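PDB 2I15: uncharacterized protein MG296 homolog from Mycoplasma pneumoniae, which is of unknown function, an all-alpha protein of the Mg296 family whose role cannot be read from its fold alone. Local coordinates for the interface of chains A and B. Sequence-based numbering; all coordinates share one arbitrary frame. Chains: chain A/B, Hypothetical protein MG296 homolog.

The interface of chains A and B. Residues chain A 104, 108, 112, 134-135; chain B 37, 51, 53-54.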
loop_
_atom_site.group_PDB
_atom_site.type_symbol
_atom_site.label_atom_id
_atom_site.label_comp_id
_atom_site.label_asym_id
_atom_site.label_seq_id
_atom_site.Cartn_x
_atom_site.Cartn_y
_atom_site.Cartn_z
ATOM N N THR A 104 -0.831 -9.656 -2.738
ATOM C CA THR A 104 -1.632 -9.456 -1.532
ATOM C C THR A 104 -2.887 -10.345 -1.416
ATOM O O THR A 104 -3.084 -11.025 -0.406
ATOM C CB THR A 104 -2.014 -7.952 -1.422
ATOM O OG1 THR A 104 -1.428 -7.392 -0.241
ATOM C CG2 THR A 104 -3.516 -7.774 -1.355
ATOM N N SER A 108 -3.538 -13.863 1.055
ATOM C CA SER A 108 -4.614 -14.056 2.037
ATOM C C SER A 108 -5.283 -15.401 1.792
ATOM O O SER A 108 -5.580 -16.133 2.732
ATOM C CB SER A 108 -5.670 -12.952 1.931
ATOM O OG SER A 108 -5.152 -11.703 2.342
ATOM N N ILE A 112 -6.085 -18.433 4.137
ATOM C CA ILE A 112 -7.415 -19.003 4.337
ATOM C C ILE A 112 -7.293 -20.508 4.130
ATOM O O ILE A 112 -7.789 -21.321 4.920
ATOM C CB ILE A 112 -8.436 -18.464 3.306
ATOM C CG1 ILE A 112 -8.427 -16.939 3.287
ATOM C CG2 ILE A 112 -9.836 -18.948 3.660
ATOM C CD1 ILE A 112 -8.917 -16.324 4.555
ATOM N N VAL A 134 0.126 -5.500 4.496
ATOM C CA VAL A 134 -1.235 -5.010 4.596
ATOM C C VAL A 134 -1.863 -5.221 5.993
ATOM O O VAL A 134 -2.898 -4.632 6.315
ATOM C CB VAL A 134 -2.083 -5.658 3.448
ATOM C CG1 VAL A 134 -3.551 -5.636 3.777
ATOM C CG2 VAL A 134 -1.834 -4.891 2.150
ATOM N N TYR A 135 -1.234 -6.054 6.820
ATOM C CA TYR A 135 -1.700 -6.284 8.187
ATOM C C TYR A 135 -0.569 -5.955 9.156
ATOM O O TYR A 135 0.574 -5.775 8.677
ATOM C CB TYR A 135 -2.137 -7.735 8.413
ATOM C CG TYR A 135 -3.479 -8.062 7.800
ATOM C CD1 TYR A 135 -3.575 -8.472 6.470
ATOM C CD2 TYR A 135 -4.659 -7.939 8.539
ATOM C CE1 TYR A 135 -4.804 -8.747 5.892
ATOM C CE2 TYR A 135 -5.899 -8.200 7.960
ATOM C CZ TYR A 135 -5.956 -8.611 6.641
ATOM O OH TYR A 135 -7.167 -8.876 6.047
ATOM O OXT TYR A 135 -0.830 -5.891 10.381
ATOM N N CYS B 37 -12.061 -14.421 -2.300
ATOM C CA CYS B 37 -11.412 -13.193 -1.858
ATOM C C CYS B 37 -11.494 -12.157 -2.986
ATOM O O CYS B 37 -11.710 -10.969 -2.747
ATOM C CB CYS B 37 -9.943 -13.456 -1.528
ATOM S SG CYS B 37 -9.639 -14.567 -0.148
ATOM N N ASP B 51 -12.573 -6.919 3.632
ATOM C CA ASP B 51 -11.187 -6.969 3.958
ATOM C C ASP B 51 -10.853 -6.426 2.600
ATOM O O ASP B 51 -10.979 -7.130 1.583
ATOM C CB ASP B 51 -10.583 -8.346 4.015
ATOM C CG ASP B 51 -9.080 -8.286 3.798
ATOM O OD1 ASP B 51 -8.456 -9.336 3.478
ATOM O OD2 ASP B 51 -8.517 -7.161 3.935
ATOM N N TYR B 53 -8.481 -2.734 1.313
ATOM C CA TYR B 53 -7.257 -2.158 1.841
ATOM C C TYR B 53 -6.267 -3.290 1.618
ATOM O O TYR B 53 -5.350 -3.529 2.396
ATOM C CB TYR B 53 -7.444 -1.857 3.331
ATOM C CG TYR B 53 -8.495 -0.813 3.617
ATOM C CD1 TYR B 53 -9.851 -1.103 3.515
ATOM C CD2 TYR B 53 -8.130 0.464 3.993
ATOM C CE1 TYR B 53 -10.809 -0.146 3.797
ATOM C CE2 TYR B 53 -9.076 1.429 4.273
ATOM C CZ TYR B 53 -10.413 1.119 4.169
ATOM O OH TYR B 53 -11.367 2.077 4.428
ATOM N N ASP B 54 -6.532 -4.008 0.536
ATOM C CA ASP B 54 -5.717 -5.109 0.099
ATOM C C ASP B 54 -4.927 -4.583 -1.081
ATOM O O ASP B 54 -3.750 -4.907 -1.263
ATOM C CB ASP B 54 -6.617 -6.260 -0.297
ATOM C CG ASP B 54 -6.611 -7.372 0.724
ATOM O OD1 ASP B 54 -6.030 -7.166 1.821
ATOM O OD2 ASP B 54 -7.185 -8.457 0.434
#
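The phenol of A:Tyr135 and the carboxylate of B:Asp51 meet obliquely, their planes 61° apart, with the ring's hydroxyl tip standing above one face of the carboxylate. A:Tyr135 OH lies 2.9 Å from B:Asp51 OD1 and 3.0 Å from B:Asp51 OD2. The hydroxyl can donate a hydrogen bond to either oxygen, but it sits above the plane, almost as near the carboxylate carbon CG as the oxygens, so the bond is plausible by distance but poorly directed. On the opposite face of that carboxylate sits the acid group of B:Asp54, with B:Asp54 OD1 3.3 Å from B:Asp51 OD2. Two acids this close would be expected to favour proton uptake by one of them, though the protons are not seen. A:Val134 CG1 lies off the CD1/CE1 edge of the tyrosine, raised to one face of the ring and not stacked over it.

Torsions set up the meeting: B:Asp51 holds CG anti to its backbone N (chi1 157°), and A:Tyr135 holds CG anti to its carbonyl carbon (chi1 -75°), which sends the ring from the very C-terminus across to chain B. The isopropyl group of A:Val134 crosses B:Asp54 at about a right angle, bringing A:Val134 CG1 to 3.5 Å from B:Asp54 OD1. B:Tyr53 faces this valine with its backbone carbonyl; its ring points away.

Thus the C-terminal tail of chain A packs against a loop of chain B carrying B:Asp51, B:Tyr53 and B:Asp54. Helix 92-113 of chain A also contributes. A:Thr104 turns its methyl onto the side of B:Asp54, CG2 resting 3.6 Å from CB. A:Ser108 OG is 4.2 Å from B:Asp51 OD1, too long for a direct hydrogen bond. This small, mixed patch belongs to a contact that is not an exact two-fold and may reflect crystal packing. At its far margin, A:Ile112 CG1 sits 4.3 Å from SG of B:Cys37, on helix 27-42.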